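Local coordinates for beta-galactoside alpha-2,6-sialyltransferase (Photobacterium sp., PDB 2Z4T), which transfers sialic acid from a CMP-linked donor to the galactose of acceptors such as lactose, forming an alpha-2,6 linkage, at residues 227-232 with 288-293; 278-283 with 309-314. One frame throughout, in Å; residues are numbered along the deposited sequence. Where two conformers were deposited one is given.

How the interactions relate
The two interactions lie side by side in one of the two Rossmann-like domains of the GT-B fold, their centres about 10 Å apart, and their segments alternate along the chain: 227-232, 278-283, 288-293, 309-314. Interaction 1 is a strand pair inside the domain's mixed sheet, ending at the galactose of the acceptor. Interaction 2 joins the chain just before strand 288-292 to the end of helix 305-311, away from the annotated sites. Strand 288-292 connects them: the hydroxyl of Y290 links the two contacts, and Y290 N lies 2.8 Å from S314 O, a probable hydrogen bond. The helical layer is thus joined directly to the sheet that carries part of the acceptor pocket.

Interaction 1 of 2, residues 227-232 with 288-293; sequences IDLYDD and ANYHFL. With GAL (beta-D-galactopyranose), chain B.
Strands 227-230 and 288-292 run parallel, their axes 4.7 Å apart at closest approach and 12° from exact alignment, with N289 N hydrogen-bonded to I227 O, L229 N to N289 O and H291 N to L229 O. They are adjacent strands of the sheet in one Rossmann-like domain of the GT-B fold, joined by a helical beta-alpha-beta crossover. On the face carrying I227, L229, A288 and Y290, the CD1 methyl of L229 sits over the centre of the Y290 ring, a CH-pi contact 3.5 Å from the centroid and 14° off the normal; the hydroxyl beyond bonds to V279 O and W282 N. On the opposite face, Y230 and H291 form an offset stack with centroids 4.4 Å apart and planes at 16°, ND1 lying over one face of the phenol, offset toward its rim; the OH of Y230 bonds to D134. H291 was modelled in two conformers, leaving details of the stack less certain. Past the strands, D231 OD2 accepts a bond from L293 N (2.7 Å) on its anti side, tilted well out of the carboxylate plane, and a second from Y237 OH, tying the two departing loops together. D232 turns away from 288-293 into the acceptor pocket: its OD2 receives GAL O4 at 2.5 Å, while OD1 takes GAL O6, the hydroxyl at which an alpha-2,6 linkage forms, at 2.6 Å.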
ATOM      1  N   ILE A 227       0.045   8.175 -11.210  1.00 41.08           N
ATOM      2  CA  ILE A 227      -0.940   7.960 -10.159  1.00 40.25           C
ATOM      3  C   ILE A 227      -1.253   6.474 -10.090  1.00 40.51           C
ATOM      4  O   ILE A 227      -1.657   5.860 -11.083  1.00 40.28           O
ATOM      5  CB  ILE A 227      -2.238   8.781 -10.376  1.00 40.24           C
ATOM      6  CG1 ILE A 227      -1.897  10.257 -10.651  1.00 39.30           C
ATOM      7  CG2 ILE A 227      -3.166   8.618  -9.184  1.00 38.81           C
ATOM      8  CD1 ILE A 227      -3.088  11.148 -10.881  1.00 39.57           C
ATOM      9  N   ASP A 228      -1.027   5.897  -8.911  1.00 40.69           N
ATOM     10  CA  ASP A 228      -1.379   4.504  -8.624  1.00 40.37           C
ATOM     11  C   ASP A 228      -2.701   4.446  -7.890  1.00 39.67           C
ATOM     12  O   ASP A 228      -2.910   5.174  -6.913  1.00 39.56           O
ATOM     13  CB  ASP A 228      -0.318   3.856  -7.743  1.00 40.62           C
ATOM     14  CG  ASP A 228       0.878   3.363  -8.525  1.00 43.26           C
ATOM     15  OD1 ASP A 228       0.717   3.031  -9.725  1.00 43.74           O
ATOM     16  OD2 ASP A 228       1.989   3.291  -7.915  1.00 46.55           O
ATOM     17  N   LEU A 229      -3.581   3.569  -8.342  1.00 38.96           N
ATOM     18  CA  LEU A 229      -4.845   3.343  -7.660  1.00 38.80           C
ATOM     19  C   LEU A 229      -4.959   1.883  -7.189  1.00 38.69           C
ATOM     20  O   LEU A 229      -4.893   0.942  -8.002  1.00 39.26           O
ATOM     21  CB  LEU A 229      -6.006   3.765  -8.565  1.00 38.76           C
ATOM     22  CG  LEU A 229      -5.721   5.230  -8.937  1.00 39.19           C
ATOM     23  CD1 LEU A 229      -5.820   5.515 -10.435  1.00 38.70           C
ATOM     24  CD2 LEU A 229      -6.458   6.255  -8.056  1.00 35.68           C
ATOM     25  N   TYR A 230      -5.088   1.707  -5.877  1.00 37.94           N
ATOM     26  CA  TYR A 230      -5.190   0.393  -5.275  1.00 38.08           C
ATOM     27  C   TYR A 230      -6.559   0.324  -4.646  1.00 38.26           C
ATOM     28  O   TYR A 230      -6.937   1.247  -3.916  1.00 38.40           O
ATOM     29  CB  TYR A 230      -4.106   0.185  -4.201  1.00 38.44           C
ATOM     30  CG  TYR A 230      -2.701   0.038  -4.737  1.00 38.09           C
ATOM     31  CD1 TYR A 230      -1.785   1.089  -4.658  1.00 38.41           C
ATOM     32  CD2 TYR A 230      -2.286  -1.153  -5.334  1.00 39.94           C
ATOM     33  CE1 TYR A 230      -0.471   0.971  -5.179  1.00 37.90           C
ATOM     34  CE2 TYR A 230      -0.971  -1.302  -5.843  1.00 40.36           C
ATOM     35  CZ  TYR A 230      -0.081  -0.231  -5.762  1.00 40.24           C
ATOM     36  OH  TYR A 230       1.195  -0.387  -6.254  1.00 40.17           O
ATOM     37  N   ASP A 231      -7.297  -0.752  -4.939  1.00 38.10           N
ATOM     38  CA  ASP A 231      -8.663  -0.958  -4.434  1.00 38.13           C
ATOM     39  C   ASP A 231      -8.739  -1.021  -2.915  1.00 38.04           C
ATOM     40  O   ASP A 231      -7.947  -1.702  -2.275  1.00 37.42           O
ATOM     41  CB  ASP A 231      -9.260  -2.264  -4.968  1.00 38.30           C
ATOM     42  CG  ASP A 231      -9.568  -2.213  -6.447  1.00 38.66           C
ATOM     43  OD1 ASP A 231      -9.784  -1.093  -6.951  1.00 40.50           O
ATOM     44  OD2 ASP A 231      -9.580  -3.289  -7.100  1.00 38.64           O
ATOM     45  N   ASP A 232      -9.728  -0.325  -2.361  1.00 38.22           N
ATOM     46  CA  ASP A 232     -10.107  -0.467  -0.968  1.00 38.27           C
ATOM     47  C   ASP A 232     -10.298  -1.947  -0.664  1.00 38.18           C
ATOM     48  O   ASP A 232      -9.824  -2.442   0.359  1.00 38.51           O
ATOM     49  CB  ASP A 232     -11.401   0.308  -0.733  1.00 38.73           C
ATOM     50  CG  ASP A 232     -11.771   0.394   0.725  1.00 39.91           C
ATOM     51  OD1 ASP A 232     -12.128  -0.652   1.333  1.00 39.53           O
ATOM     52  OD2 ASP A 232     -11.716   1.532   1.248  1.00 41.95           O
ATOM     53  N   ALA A 288      -1.235   6.890 -15.277  1.00 41.45           N
ATOM     54  CA  ALA A 288      -1.888   6.298 -14.117  1.00 41.05           C
ATOM     55  C   ALA A 288      -1.974   4.801 -14.266  1.00 40.72           C
ATOM     56  O   ALA A 288      -2.051   4.306 -15.382  1.00 41.22           O
ATOM     57  CB  ALA A 288      -3.271   6.881 -13.944  1.00 40.70           C
ATOM     58  N   ASN A 289      -1.955   4.086 -13.147  1.00 40.30           N
ATOM     59  CA  ASN A 289      -2.169   2.636 -13.159  1.00 40.55           C
ATOM     60  C   ASN A 289      -3.219   2.211 -12.132  1.00 40.03           C
ATOM     61  O   ASN A 289      -3.112   2.573 -10.943  1.00 39.79           O
ATOM     62  CB  ASN A 289      -0.848   1.887 -12.946  1.00 40.92           C
ATOM     63  CG  ASN A 289       0.108   2.057 -14.128  1.00 42.85           C
ATOM     64  OD1 ASN A 289       0.973   2.931 -14.118  1.00 43.65           O
ATOM     65  ND2 ASN A 289      -0.089   1.262 -15.172  1.00 45.86           N
ATOM     66  N   TYR A 290      -4.245   1.492 -12.600  1.00 38.79           N
ATOM     67  CA  TYR A 290      -5.247   0.907 -11.703  1.00 38.64           C
ATOM     68  C   TYR A 290      -4.880  -0.538 -11.352  1.00 39.18           C
ATOM     69  O   TYR A 290      -4.877  -1.438 -12.216  1.00 38.87           O
ATOM     70  CB  TYR A 290      -6.660   0.944 -12.302  1.00 37.53           C
ATOM     71  CG  TYR A 290      -7.260   2.323 -12.398  1.00 36.58           C
ATOM     72  CD1 TYR A 290      -8.221   2.762 -11.481  1.00 36.43           C
ATOM     73  CD2 TYR A 290      -6.878   3.188 -13.410  1.00 35.21           C
ATOM     74  CE1 TYR A 290      -8.787   4.038 -11.579  1.00 36.97           C
ATOM     75  CE2 TYR A 290      -7.425   4.453 -13.528  1.00 36.55           C
ATOM     76  CZ  TYR A 290      -8.377   4.878 -12.616  1.00 37.58           C
ATOM     77  OH  TYR A 290      -8.889   6.140 -12.757  1.00 36.67           O
ATOM     78  N   HIS A 291      -4.600  -0.768 -10.078  1.00 39.42           N
ATOM     79  CA  HIS A 291      -4.255  -2.108  -9.623  0.50 39.80           C
ATOM     80  C   HIS A 291      -5.482  -2.782  -9.021  1.00 39.93           C
ATOM     81  O   HIS A 291      -5.799  -2.574  -7.859  1.00 40.90           O
ATOM     82  CB  HIS A 291      -3.098  -2.036  -8.634  0.50 39.50           C
ATOM     83  CG  HIS A 291      -1.906  -1.317  -9.174  0.50 39.89           C
ATOM     84  ND1 HIS A 291      -1.770   0.054  -9.103  0.50 39.92           N
ATOM     85  CD2 HIS A 291      -0.813  -1.772  -9.826  0.50 39.37           C
ATOM     86  CE1 HIS A 291      -0.632   0.409  -9.669  0.50 39.73           C
ATOM     87  NE2 HIS A 291      -0.036  -0.679 -10.123  0.50 39.56           N
ATOM     88  N   PHE A 292      -6.184  -3.565  -9.830  1.00 39.39           N
ATOM     89  CA  PHE A 292      -7.442  -4.146  -9.412  1.00 38.92           C
ATOM     90  C   PHE A 292      -7.210  -5.365  -8.537  1.00 39.26           C
ATOM     91  O   PHE A 292      -6.435  -6.258  -8.895  1.00 39.81           O
ATOM     92  CB  PHE A 292      -8.278  -4.541 -10.639  1.00 38.81           C
ATOM     93  CG  PHE A 292      -9.246  -3.465 -11.125  1.00 37.73           C
ATOM     94  CD1 PHE A 292      -8.825  -2.166 -11.355  1.00 36.93           C
ATOM     95  CD2 PHE A 292     -10.577  -3.785 -11.391  1.00 37.88           C
ATOM     96  CE1 PHE A 292      -9.706  -1.183 -11.826  1.00 36.99           C
ATOM     97  CE2 PHE A 292     -11.485  -2.803 -11.856  1.00 38.67           C
ATOM     98  CZ  PHE A 292     -11.043  -1.502 -12.079  1.00 38.13           C
ATOM     99  N   LEU A 293      -7.895  -5.422  -7.397  1.00 39.03           N
ATOM    100  CA  LEU A 293      -7.902  -6.640  -6.591  1.00 38.72           C
ATOM    101  C   LEU A 293      -8.219  -7.868  -7.453  1.00 39.23           C
ATOM    102  O   LEU A 293      -7.598  -8.929  -7.300  1.00 39.88           O
ATOM    103  CB  LEU A 293      -8.914  -6.522  -5.448  1.00 38.80           C
ATOM    104  CG  LEU A 293      -9.018  -7.653  -4.427  1.00 37.41           C
ATOM    105  CD1 LEU A 293      -7.674  -7.958  -3.787  1.00 37.30           C
ATOM    106  CD2 LEU A 293     -10.062  -7.314  -3.372  1.00 37.99           C
TER
HETATM  107  C1  GAL B   2     -15.031   3.059   5.820  1.00 40.47           C
HETATM  108  C2  GAL B   2     -15.509   3.768   4.555  1.00 40.85           C
HETATM  109  C3  GAL B   2     -15.788   2.730   3.471  1.00 39.73           C
HETATM  110  C4  GAL B   2     -14.585   1.793   3.296  1.00 37.18           C
HETATM  111  C5  GAL B   2     -14.114   1.218   4.633  1.00 34.85           C
HETATM  112  C6  GAL B   2     -12.792   0.452   4.523  1.00 34.45           C
HETATM  113  O2  GAL B   2     -16.655   4.550   4.853  1.00 41.21           O
HETATM  114  O3  GAL B   2     -16.089   3.373   2.241  1.00 42.05           O
HETATM  115  O4  GAL B   2     -13.546   2.515   2.672  1.00 34.87           O
HETATM  116  O5  GAL B   2     -13.893   2.274   5.535  1.00 36.11           O
HETATM  117  O6  GAL B   2     -12.912  -0.737   3.771  1.00 32.27           O

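Interaction 2 of 2, residues 278-283 with 309-314; sequences SVYNWQ and DYIGDS
Through its amide nitrogen, which donates to two backbone carbonyls, Q283 joins the connection between helices 276-279 and 282-285 to the last turn of helix 305-311. NE2 lies 3.2 Å from Y310 O across the contact and 3.1 Å from Y280 O within its own segment. Both acceptors lie close to the amide plane, so the two bonds together fix the rotation of the carboxamide, although at each acceptor the nitrogen stands above the carbonyl plane. The chain is bent on the way: CG lies between the backbone N and the carbonyl carbon (chi1 80°), and chi2 of -75° turns CD out of an extended path. Nearer the backbone, CB of Q283 packs against S314, 3.4 Å from its OG, a hydroxyl bonded to A288 O. Y310, with CG anti to its backbone N (chi1 -167°), swings its ring toward 278-283. The ring plane is nearly perpendicular to the Q283 amide, and the rim is turned to the loop: CE2 approaches Y280 O at 3.4 Å, near the ring plane, and the hydroxyl end reaches the side chain of N281. The next residue, I311, brings its CD1 methyl to 3.8 Å from Y280 CD1, a small apolar contact. Around this junction, K284 makes a cation-pi contact with Y310, which also touches L253 of helix 249-265. Y280 meets the ring of Y290, I311 packs on Y290 and F292 of strand 288-292, and W282 rests on I227 and L229 of strand 222-230, placing the junction between the sheet and helix 249-265.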
ATOM      1  N   SER A 278     -16.278   9.296 -11.804  1.00 41.31           N
ATOM      2  CA  SER A 278     -15.090  10.106 -11.561  1.00 41.06           C
ATOM      3  C   SER A 278     -13.852   9.246 -11.300  1.00 40.58           C
ATOM      4  O   SER A 278     -12.784   9.545 -11.807  1.00 40.59           O
ATOM      5  CB  SER A 278     -15.301  11.091 -10.407  1.00 41.19           C
ATOM      6  OG  SER A 278     -16.078  12.222 -10.823  1.00 42.35           O
ATOM      7  N   VAL A 279     -13.982   8.175 -10.528  1.00 40.03           N
ATOM      8  CA  VAL A 279     -12.775   7.475 -10.104  1.00 40.19           C
ATOM      9  C   VAL A 279     -12.026   6.734 -11.215  1.00 40.10           C
ATOM     10  O   VAL A 279     -10.825   6.440 -11.060  1.00 40.23           O
ATOM     11  CB  VAL A 279     -12.970   6.597  -8.832  1.00 40.21           C
ATOM     12  CG1 VAL A 279     -13.512   7.460  -7.703  1.00 41.36           C
ATOM     13  CG2 VAL A 279     -13.852   5.418  -9.079  1.00 39.68           C
ATOM     14  N   TYR A 280     -12.717   6.464 -12.325  1.00 39.18           N
ATOM     15  CA  TYR A 280     -12.115   5.758 -13.450  1.00 39.09           C
ATOM     16  C   TYR A 280     -11.723   6.664 -14.617  1.00 39.44           C
ATOM     17  O   TYR A 280     -11.811   6.270 -15.769  1.00 39.33           O
ATOM     18  CB  TYR A 280     -12.980   4.563 -13.885  1.00 38.69           C
ATOM     19  CG  TYR A 280     -13.115   3.550 -12.762  1.00 38.18           C
ATOM     20  CD1 TYR A 280     -12.007   2.833 -12.325  1.00 37.69           C
ATOM     21  CD2 TYR A 280     -14.345   3.353 -12.101  1.00 37.87           C
ATOM     22  CE1 TYR A 280     -12.100   1.911 -11.274  1.00 37.50           C
ATOM     23  CE2 TYR A 280     -14.460   2.443 -11.064  1.00 37.38           C
ATOM     24  CZ  TYR A 280     -13.322   1.725 -10.648  1.00 38.77           C
ATOM     25  OH  TYR A 280     -13.397   0.836  -9.604  1.00 38.10           O
ATOM     26  N   ASN A 281     -11.267   7.876 -14.303  1.00 39.75           N
ATOM     27  CA  ASN A 281     -10.764   8.798 -15.319  1.00 39.80           C
ATOM     28  C   ASN A 281      -9.340   9.280 -15.085  1.00 39.98           C
ATOM     29  O   ASN A 281      -8.815  10.042 -15.912  1.00 40.13           O
ATOM     30  CB  ASN A 281     -11.694  10.000 -15.488  1.00 40.00           C
ATOM     31  CG  ASN A 281     -12.799   9.734 -16.465  1.00 40.69           C
ATOM     32  OD1 ASN A 281     -13.947   9.526 -16.083  1.00 43.68           O
ATOM     33  ND2 ASN A 281     -12.461   9.718 -17.736  1.00 41.03           N
ATOM     34  N   TRP A 282      -8.697   8.833 -13.996  1.00 40.02           N
ATOM     35  CA  TRP A 282      -7.313   9.263 -13.722  1.00 40.72           C
ATOM     36  C   TRP A 282      -6.403   9.092 -14.940  1.00 40.87           C
ATOM     37  O   TRP A 282      -5.630   9.990 -15.276  1.00 40.97           O
ATOM     38  CB  TRP A 282      -6.710   8.594 -12.467  1.00 40.84           C
ATOM     39  CG  TRP A 282      -7.433   8.975 -11.191  1.00 41.15           C
ATOM     40  CD1 TRP A 282      -8.102   8.135 -10.337  1.00 40.32           C
ATOM     41  CD2 TRP A 282      -7.591  10.297 -10.652  1.00 40.27           C
ATOM     42  NE1 TRP A 282      -8.658   8.851  -9.307  1.00 39.62           N
ATOM     43  CE2 TRP A 282      -8.352  10.178  -9.471  1.00 40.53           C
ATOM     44  CE3 TRP A 282      -7.142  11.562 -11.039  1.00 39.77           C
ATOM     45  CZ2 TRP A 282      -8.685  11.286  -8.679  1.00 41.61           C
ATOM     46  CZ3 TRP A 282      -7.485  12.664 -10.258  1.00 40.94           C
ATOM     47  CH2 TRP A 282      -8.242  12.518  -9.092  1.00 40.78           C
ATOM     48  N   GLN A 283      -6.547   7.956 -15.613  1.00 40.91           N
ATOM     49  CA  GLN A 283      -5.709   7.590 -16.757  1.00 41.56           C
ATOM     50  C   GLN A 283      -5.934   8.464 -17.984  1.00 41.90           C
ATOM     51  O   GLN A 283      -5.085   8.504 -18.884  1.00 42.52           O
ATOM     52  CB  GLN A 283      -5.936   6.111 -17.134  1.00 41.58           C
ATOM     53  CG  GLN A 283      -7.197   5.828 -17.972  1.00 40.63           C
ATOM     54  CD  GLN A 283      -8.496   5.895 -17.181  1.00 40.75           C
ATOM     55  OE1 GLN A 283      -8.526   6.329 -16.028  1.00 39.66           O
ATOM     56  NE2 GLN A 283      -9.585   5.462 -17.809  1.00 41.31           N
ATOM     57  N   ASP A 309     -12.351  -1.492 -21.596  1.00 42.91           N
ATOM     58  CA  ASP A 309     -11.842  -0.732 -22.761  1.00 43.48           C
ATOM     59  C   ASP A 309     -11.353   0.639 -22.351  1.00 42.93           C
ATOM     60  O   ASP A 309     -10.284   1.073 -22.773  1.00 42.86           O
ATOM     61  CB  ASP A 309     -12.927  -0.499 -23.832  1.00 43.86           C
ATOM     62  CG  ASP A 309     -13.272  -1.751 -24.609  1.00 46.23           C
ATOM     63  OD1 ASP A 309     -12.565  -2.773 -24.427  1.00 47.39           O
ATOM     64  OD2 ASP A 309     -14.258  -1.708 -25.398  1.00 47.42           O
ATOM     65  N   TYR A 310     -12.169   1.319 -21.546  1.00 42.25           N
ATOM     66  CA  TYR A 310     -11.937   2.708 -21.192  1.00 41.67           C
ATOM     67  C   TYR A 310     -10.686   2.897 -20.334  1.00 42.11           C
ATOM     68  O   TYR A 310      -9.944   3.878 -20.523  1.00 42.37           O
ATOM     69  CB  TYR A 310     -13.162   3.273 -20.485  1.00 40.96           C
ATOM     70  CG  TYR A 310     -13.155   4.771 -20.349  1.00 40.75           C
ATOM     71  CD1 TYR A 310     -13.604   5.590 -21.397  1.00 40.57           C
ATOM     72  CD2 TYR A 310     -12.708   5.383 -19.173  1.00 39.15           C
ATOM     73  CE1 TYR A 310     -13.614   6.981 -21.280  1.00 38.82           C
ATOM     74  CE2 TYR A 310     -12.719   6.759 -19.046  1.00 40.14           C
ATOM     75  CZ  TYR A 310     -13.176   7.562 -20.107  1.00 39.57           C
ATOM     76  OH  TYR A 310     -13.181   8.935 -19.985  1.00 38.17           O
ATOM     77  N   ILE A 311     -10.453   1.978 -19.392  1.00 41.79           N
ATOM     78  CA  ILE A 311      -9.229   2.017 -18.599  1.00 41.85           C
ATOM     79  C   ILE A 311      -8.019   1.595 -19.457  1.00 42.70           C
ATOM     80  O   ILE A 311      -6.884   2.040 -19.196  1.00 43.10           O
ATOM     81  CB  ILE A 311      -9.351   1.178 -17.311  1.00 41.54           C
ATOM     82  CG1 ILE A 311     -10.486   1.729 -16.441  1.00 40.64           C
ATOM     83  CG2 ILE A 311      -8.053   1.220 -16.517  1.00 41.50           C
ATOM     84  CD1 ILE A 311     -11.014   0.798 -15.400  1.00 37.06           C
ATOM     85  N   GLY A 312      -8.270   0.765 -20.486  1.00 42.84           N
ATOM     86  CA  GLY A 312      -7.253   0.381 -21.473  1.00 42.93           C
ATOM     87  C   GLY A 312      -5.999  -0.168 -20.824  1.00 43.79           C
ATOM     88  O   GLY A 312      -6.064  -0.958 -19.878  1.00 43.32           O
ATOM     89  N   ASP A 313      -4.844   0.268 -21.302  1.00 44.28           N
ATOM     90  CA  ASP A 313      -3.598  -0.295 -20.801  1.00 45.34           C
ATOM     91  C   ASP A 313      -3.138   0.310 -19.460  1.00 44.92           C
ATOM     92  O   ASP A 313      -1.976   0.177 -19.091  1.00 45.91           O
ATOM     93  CB  ASP A 313      -2.498  -0.256 -21.883  1.00 46.18           C
ATOM     94  CG  ASP A 313      -2.101   1.180 -22.284  1.00 50.16           C
ATOM     95  OD1 ASP A 313      -2.202   2.104 -21.425  1.00 51.01           O
ATOM     96  OD2 ASP A 313      -1.693   1.380 -23.467  1.00 53.64           O
ATOM     97  N   SER A 314      -4.046   0.969 -18.736  1.00 44.15           N
ATOM     98  CA  SER A 314      -3.802   1.354 -17.347  1.00 42.93           C
ATOM     99  C   SER A 314      -4.443   0.337 -16.399  1.00 42.85           C
ATOM    100  O   SER A 314      -4.360   0.472 -15.175  1.00 43.53           O
ATOM    101  CB  SER A 314      -4.339   2.751 -17.051  1.00 42.28           C
ATOM    102  OG  SER A 314      -3.638   3.751 -17.775  1.00 43.26           O
TER